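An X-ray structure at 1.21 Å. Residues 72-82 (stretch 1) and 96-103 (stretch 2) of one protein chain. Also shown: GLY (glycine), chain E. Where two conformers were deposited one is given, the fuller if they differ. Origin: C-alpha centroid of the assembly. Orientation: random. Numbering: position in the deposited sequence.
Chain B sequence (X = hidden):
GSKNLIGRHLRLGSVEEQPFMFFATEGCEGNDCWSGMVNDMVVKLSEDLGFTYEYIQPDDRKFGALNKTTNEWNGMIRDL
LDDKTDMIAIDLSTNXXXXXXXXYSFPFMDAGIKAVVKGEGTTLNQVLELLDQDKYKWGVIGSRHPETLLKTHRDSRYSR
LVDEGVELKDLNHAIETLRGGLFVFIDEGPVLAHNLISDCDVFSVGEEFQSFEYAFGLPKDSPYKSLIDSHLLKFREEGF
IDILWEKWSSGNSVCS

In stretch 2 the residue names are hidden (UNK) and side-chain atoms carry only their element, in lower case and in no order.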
ATOM      1  N   GLU B  72       1.000 -16.145 -23.535  0.50 16.78           N
ATOM      2  CA  GLU B  72       1.196 -14.761 -23.926  0.50 17.68           C
ATOM      3  C   GLU B  72       0.293 -13.852 -23.100  0.50 13.13           C
ATOM      4  O   GLU B  72      -0.752 -14.266 -22.575  0.50 13.88           O
ATOM      5  CB  GLU B  72       0.888 -14.568 -25.410  0.50 13.48           C
ATOM      6  CG  GLU B  72       1.712 -15.450 -26.360  0.50 32.54           C
ATOM      7  CD  GLU B  72       3.158 -14.996 -26.527  0.50 22.37           C
ATOM      8  OE1 GLU B  72       3.539 -13.942 -25.971  0.50 22.07           O
ATOM      9  OE2 GLU B  72       3.922 -15.695 -27.234  0.50 25.67           O
ATOM     10  N   TRP B  73       0.742 -12.604 -23.010  1.00 13.49           N
ATOM     11  CA  TRP B  73       0.005 -11.522 -22.392  1.00 12.67           C
ATOM     12  C   TRP B  73      -0.798 -10.744 -23.422  1.00 11.92           C
ATOM     13  O   TRP B  73      -0.542 -10.816 -24.633  1.00 12.45           O
ATOM     14  CB  TRP B  73       0.988 -10.566 -21.702  1.00 12.68           C
ATOM     15  CG  TRP B  73       1.569 -11.155 -20.456  1.00 13.21           C
ATOM     16  CD1 TRP B  73       2.711 -11.882 -20.334  1.00 14.00           C
ATOM     17  CD2 TRP B  73       1.008 -11.069 -19.144  1.00 12.81           C
ATOM     18  NE1 TRP B  73       2.885 -12.266 -19.039  1.00 14.30           N
ATOM     19  CE2 TRP B  73       1.858 -11.777 -18.280  1.00 13.85           C
ATOM     20  CE3 TRP B  73      -0.137 -10.464 -18.623  1.00 12.42           C
ATOM     21  CZ2 TRP B  73       1.601 -11.897 -16.921  1.00 13.85           C
ATOM     22  CZ3 TRP B  73      -0.395 -10.575 -17.278  1.00 12.72           C
ATOM     23  CH2 TRP B  73       0.477 -11.285 -16.432  1.00 13.46           C
ATOM     24  N   ASN B  74      -1.715  -9.929 -22.910  1.00 11.76           N
ATOM     25  CA  ASN B  74      -2.473  -8.990 -23.733  1.00 11.20           C
ATOM     26  C   ASN B  74      -2.590  -7.651 -23.010  1.00 10.72           C
ATOM     27  O   ASN B  74      -1.935  -7.426 -21.982  1.00 11.45           O
ATOM     28  CB  ASN B  74      -3.834  -9.588 -24.145  1.00 11.18           C
ATOM     29  CG  ASN B  74      -4.739  -9.882 -22.989  1.00 12.35           C
ATOM     30  OD1 ASN B  74      -4.510  -9.455 -21.856  1.00 12.66           O
ATOM     31  ND2 ASN B  74      -5.802 -10.614 -23.272  1.00 15.01           N
ATOM     32  N   GLY B  75      -3.368  -6.739 -23.573  1.00 11.09           N
ATOM     33  CA  GLY B  75      -3.657  -5.474 -22.909  1.00 11.65           C
ATOM     34  C   GLY B  75      -2.463  -4.561 -22.742  1.00 10.78           C
ATOM     35  O   GLY B  75      -1.465  -4.620 -23.457  1.00 10.97           O
ATOM     36  N   MET B  76      -2.564  -3.691 -21.747  1.00 10.67           N
ATOM     37  CA  MET B  76      -1.478  -2.756 -21.446  1.00 10.05           C
ATOM     38  C   MET B  76      -0.218  -3.499 -21.028  1.00 10.07           C
ATOM     39  O   MET B  76       0.874  -3.032 -21.303  1.00 10.68           O
ATOM     40  CB  MET B  76      -1.914  -1.749 -20.373  1.00 10.19           C
ATOM     41  CG  MET B  76      -2.927  -0.721 -20.889  1.00 10.70           C
ATOM     42  SD  MET B  76      -3.481   0.468 -19.632  1.00 11.42           S
ATOM     43  CE  MET B  76      -4.610  -0.594 -18.759  1.00 11.74           C
ATOM     44  N   ILE B  77      -0.371  -4.632 -20.342  1.00 10.37           N
ATOM     45  CA  ILE B  77       0.791  -5.417 -19.939  1.00 10.43           C
ATOM     46  C   ILE B  77       1.596  -5.822 -21.179  1.00 10.83           C
ATOM     47  O   ILE B  77       2.815  -5.661 -21.228  1.00 11.03           O
ATOM     48  CB  ILE B  77       0.393  -6.677 -19.142  1.00 11.65           C
ATOM     49  CG1 ILE B  77      -0.420  -6.343 -17.877  1.00 11.14           C
ATOM     50  CG2 ILE B  77       1.646  -7.469 -18.775  1.00 12.15           C
ATOM     51  CD1 ILE B  77       0.300  -5.564 -16.815  1.00 12.35           C
ATOM     52  N   ARG B  78       0.908  -6.350 -22.193  1.00 11.05           N
ATOM     53  CA  ARG B  78       1.581  -6.784 -23.414  1.00 11.09           C
ATOM     54  C   ARG B  78       2.282  -5.629 -24.119  1.00 10.23           C
ATOM     55  O   ARG B  78       3.401  -5.779 -24.602  1.00 11.35           O
ATOM     56  CB  ARG B  78       0.593  -7.485 -24.360  1.00 11.82           C
ATOM     57  CG  ARG B  78       1.176  -7.948 -25.683  1.00 12.75           C
ATOM     58  CD  ARG B  78       2.303  -8.962 -25.546  1.00 14.19           C
ATOM     59  NE  ARG B  78       2.722  -9.452 -26.864  1.00 15.08           N
ATOM     60  CZ  ARG B  78       2.125 -10.435 -27.535  1.00 16.37           C
ATOM     61  NH1 ARG B  78       1.093 -11.101 -27.033  1.00 16.22           N
ATOM     62  NH2 ARG B  78       2.584 -10.757 -28.729  1.00 18.53           N
ATOM     63  N   ASP B  79       1.628  -4.468 -24.171  1.00 10.87           N
ATOM     64  CA  ASP B  79       2.253  -3.320 -24.820  1.00 11.42           C
ATOM     65  C   ASP B  79       3.544  -2.928 -24.108  1.00 11.51           C
ATOM     66  O   ASP B  79       4.514  -2.531 -24.740  1.00 11.58           O
ATOM     67  CB  ASP B  79       1.302  -2.122 -24.843  1.00 12.55           C
ATOM     68  CG  ASP B  79       0.289  -2.149 -25.978  1.00 13.21           C
ATOM     69  OD1 ASP B  79       0.246  -3.107 -26.772  1.00 14.30           O
ATOM     70  OD2 ASP B  79      -0.497  -1.168 -26.019  1.00 15.31           O
ATOM     71  N   LEU B  80       3.540  -2.996 -22.772  1.00 11.15           N
ATOM     72  CA  LEU B  80       4.751  -2.695 -22.002  1.00 11.49           C
ATOM     73  C   LEU B  80       5.863  -3.716 -22.314  1.00 11.36           C
ATOM     74  O   LEU B  80       6.988  -3.337 -22.588  1.00 12.42           O
ATOM     75  CB  LEU B  80       4.404  -2.686 -20.508  1.00 11.45           C
ATOM     76  CG  LEU B  80       5.500  -2.219 -19.561  1.00 12.56           C
ATOM     77  CD1 LEU B  80       5.795  -0.753 -19.766  1.00 15.49           C
ATOM     78  CD2 LEU B  80       5.089  -2.440 -18.131  1.00 13.20           C
ATOM     79  N   LEU B  81       5.528  -5.003 -22.296  1.00 11.76           N
ATOM     80  CA  LEU B  81       6.494  -6.061 -22.603  1.00 12.15           C
ATOM     81  C   LEU B  81       7.075  -5.922 -23.997  1.00 12.82           C
ATOM     82  O   LEU B  81       8.233  -6.246 -24.213  1.00 14.28           O
ATOM     83  CB  LEU B  81       5.851  -7.434 -22.453  1.00 11.77           C
ATOM     84  CG  LEU B  81       5.497  -7.802 -21.008  1.00 12.45           C
ATOM     85  CD1 LEU B  81       4.678  -9.074 -20.975  1.00 13.60           C
ATOM     86  CD2 LEU B  81       6.744  -7.972 -20.133  1.00 15.31           C
ATOM     87  N   ASP B  82       6.260  -5.422 -24.933  1.00 12.92           N
ATOM     88  CA  ASP B  82       6.687  -5.271 -26.319  1.00 13.45           C
ATOM     89  C   ASP B  82       7.369  -3.938 -26.597  1.00 12.83           C
ATOM     90  O   ASP B  82       7.661  -3.635 -27.748  1.00 13.10           O
ATOM     91  CB  ASP B  82       5.479  -5.392 -27.249  1.00 15.28           C
ATOM     92  CG  ASP B  82       4.950  -6.811 -27.370  1.00 19.06           C
ATOM     93  OD1 ASP B  82       5.624  -7.764 -26.922  1.00 21.35           O
ATOM     94  OD2 ASP B  82       3.839  -6.949 -27.906  1.00 22.81           O
ATOM     95  N   UNK B  96       0.256 -11.389  -8.605  0.77 11.40           N
ATOM     96  CA  UNK B  96       1.450 -12.197  -8.767  0.77 12.06           C
ATOM     97  C   UNK B  96       1.703 -12.576 -10.232  0.77 12.22           C
ATOM     98  O   UNK B  96       2.846 -12.657 -10.668  0.77 12.14           O
ATOM     99  c   UNK B  96       1.377 -13.438  -7.881  0.77 13.61           C
ATOM    100  o   UNK B  96       1.472 -13.090  -6.504  0.77 13.89           O
ATOM    101  N   UNK B  97       0.645 -12.824 -10.996  1.00 11.91           N
ATOM    102  CA  UNK B  97       0.814 -13.169 -12.403  1.00 12.09           C
ATOM    103  C   UNK B  97       1.555 -12.022 -13.121  1.00 11.84           C
ATOM    104  O   UNK B  97       2.540 -12.244 -13.806  1.00 11.80           O
ATOM    105  c   UNK B  97      -0.539 -13.462 -13.074  1.00 13.86           C
ATOM    106  N   UNK B  98       1.084 -10.787 -12.936  1.00 11.54           N
ATOM    107  CA  UNK B  98       1.715  -9.624 -13.542  1.00 11.56           C
ATOM    108  C   UNK B  98       3.159  -9.454 -13.038  1.00 11.19           C
ATOM    109  O   UNK B  98       4.046  -9.153 -13.813  1.00 11.76           O
ATOM    110  c   UNK B  98      -1.311  -7.202 -13.667  1.00 11.18           C
ATOM    111  n   UNK B  98      -2.463  -7.117 -14.545  1.00 11.16           N
ATOM    112  c   UNK B  98      -0.364  -8.285 -14.132  1.00 11.42           C
ATOM    113  n   UNK B  98      -4.480  -6.293 -15.213  1.00 11.19           N
ATOM    114  c   UNK B  98      -3.494  -6.323 -14.331  1.00 10.26           C
ATOM    115  c   UNK B  98       0.878  -8.360 -13.271  1.00 10.95           C
ATOM    116  n   UNK B  98      -3.545  -5.529 -13.274  1.00 10.43           N
ATOM    117  N   UNK B  99       3.365  -9.658 -11.737  0.59 12.17           N
ATOM    118  CA  UNK B  99       4.673  -9.515 -11.110  0.59 12.33           C
ATOM    119  C   UNK B  99       5.689 -10.495 -11.690  0.59 11.93           C
ATOM    120  O   UNK B  99       6.884 -10.238 -11.644  0.59 12.62           O
ATOM    121  n   UNK B  99       8.725  -8.366  -8.379  0.59 18.75           N
ATOM    122  c   UNK B  99       5.806  -9.412  -8.766  0.59 13.63           C
ATOM    123  c   UNK B  99       4.543  -9.686  -9.593  0.59 12.65           C
ATOM    124  c   UNK B  99       6.291  -7.968  -8.885  0.59 15.42           C
ATOM    125  c   UNK B  99       7.474  -7.668  -7.958  0.59 17.18           C
ATOM    126  N   UNK B 100       5.234 -11.615 -12.243  0.59 12.02           N
ATOM    127  CA  UNK B 100       6.167 -12.555 -12.877  0.59 12.53           C
ATOM    128  C   UNK B 100       6.742 -12.020 -14.199  0.59 13.38           C
ATOM    129  O   UNK B 100       7.762 -12.525 -14.666  0.59 14.15           O
ATOM    130  c   UNK B 100       5.498 -13.921 -13.090  0.59 12.52           C
ATOM    131  o   UNK B 100       4.631 -13.894 -14.206  0.59 12.59           O
ATOM    132  N   UNK B 101       6.106 -10.991 -14.765  1.00 12.30           N
ATOM    133  CA  UNK B 101       6.469 -10.431 -16.067  1.00 12.96           C
ATOM    134  C   UNK B 101       6.952  -8.994 -16.014  1.00 12.10           C
ATOM    135  O   UNK B 101       7.781  -8.615 -16.838  1.00 13.53           O
ATOM    136  c   UNK B 101       5.288 -10.534 -17.031  1.00 14.09           C
ATOM    137  N   UNK B 102       6.389  -8.190 -15.105  1.00 12.24           N
ATOM    138  CA  UNK B 102       6.709  -6.761 -15.002  1.00 12.19           C
ATOM    139  C   UNK B 102       6.953  -6.389 -13.545  1.00 11.82           C
ATOM    140  O   UNK B 102       6.708  -7.194 -12.646  1.00 12.24           O
ATOM    141  c   UNK B 102       5.554  -5.864 -15.570  1.00 12.25           C
ATOM    142  c   UNK B 102       5.284  -6.214 -17.043  1.00 12.91           C
ATOM    143  c   UNK B 102       3.344  -4.733 -14.897  1.00 13.82           C
ATOM    144  c   UNK B 102       4.272  -5.949 -14.728  1.00 12.11           C
ATOM    145  N   UNK B 103       7.436  -5.173 -13.329  1.00 12.04           N
ATOM    146  CA  UNK B 103       7.545  -4.595 -11.997  1.00 11.90           C
ATOM    147  C   UNK B 103       6.401  -3.623 -11.763  1.00 11.03           C
ATOM    148  O   UNK B 103       5.691  -3.201 -12.694  1.00 11.41           O
ATOM    149  c   UNK B 103       8.870  -3.853 -11.833  1.00 12.98           C
ATOM    150  o   UNK B 103       9.890  -6.001 -11.377  1.00 15.66           O
ATOM    151  o   UNK B 103      11.190  -4.261 -11.652  1.00 16.54           O
ATOM    152  c   UNK B 103      10.065  -4.787 -11.615  1.00 15.03           C
TER
HETATM  153  N   GLY E 301      -7.756  -2.020 -12.300  1.00 13.64           N
HETATM  154  CA  GLY E 301      -7.953  -3.149 -13.238  1.00 11.95           C
HETATM  155  C   GLY E 301      -6.700  -3.947 -13.507  1.00 11.26           C
HETATM  156  O   GLY E 301      -6.812  -4.977 -14.207  1.00 10.56           O
HETATM  157  OXT GLY E 301      -5.607  -3.550 -13.049  1.00 11.53           O

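Position 96 carries one carbon and one oxygen beyond the backbone, unbranched, and lies out of reach of stretch 1. A single carbon bearing a hydroxyl is Ser 96.

Position 97 has one side-chain carbon, CB, which sits 4.1 Å from CH2 of Trp 73. Its backbone O approaches the edge of the indole, near the ring plane, at 3.3 Å from CZ2 of Trp 73. With nothing beyond CB, the residue is Ala 97.

Position 98 has seven side-chain atoms: three carbons in a row, a nitrogen, then a carbon carrying two more nitrogens. At position 98, CA lies 3.6 Å from CH2 of Trp 73, and the second side-chain carbon reaches 3.9 Å from CD1 of Ile 77. The terminal pattern is a guanidinium, so the residue is Arg 98. The chain is extended beyond chi1 (chi2 168°, chi3 178°), which carries the charged end past these apolar neighbours to the bound glycine. There NH1 of Arg 98 donates to OXT of the ligand at 2.9 Å and NH2 of Arg 98 donates to its O at 2.9 Å, a two-pronged grip on the carboxylate.

Position 99 shows four carbons in a row ending in nitrogen, its CA-to-CB bond pointing away from stretch 1 and no contact made with it: Lys 99.

Position 100 again has one carbon and one oxygen, with no significant contact across the stretches: Ser 100. Its OG donates to O of Ala 97 at 2.7 Å.

Position 101 has CB alone, directed toward stretch 1, 3.6 Å from NE1 of Trp 73 and 4.2 Å from CD1 of Leu 81; the O of position 101 lies 3.5 Å from CD2 of Leu 81. It is Ala 101.

Position 102 has four carbons, forked at the first. The end of the two-carbon arm lies 3.7 Å from CD1 of Ile 77, and the one-carbon arm lies 3.8 Å from CD2 of Leu 81 and 3.9 Å from CD2 of Leu 80. This is Ile 102.

Position 103 has two carbons, the second carrying two oxygens, with CA-to-CB pointing away from stretch 1 and no contact made: Asp 103.

The contact is mainly apolar packing, seen in the close carbon-carbon pairs; no hydrogen bond crosses, and 388 Å² is buried in all. Trp 73 lies against Ala 97, Arg 98 and Ala 101, while Ile 77, Leu 80 and Leu 81 gather around Ile 102. The aliphatic part of Arg 98 joins this packing as its guanidinium holds the ligand.

Stretch 2, residues 96-103: SARKSAID
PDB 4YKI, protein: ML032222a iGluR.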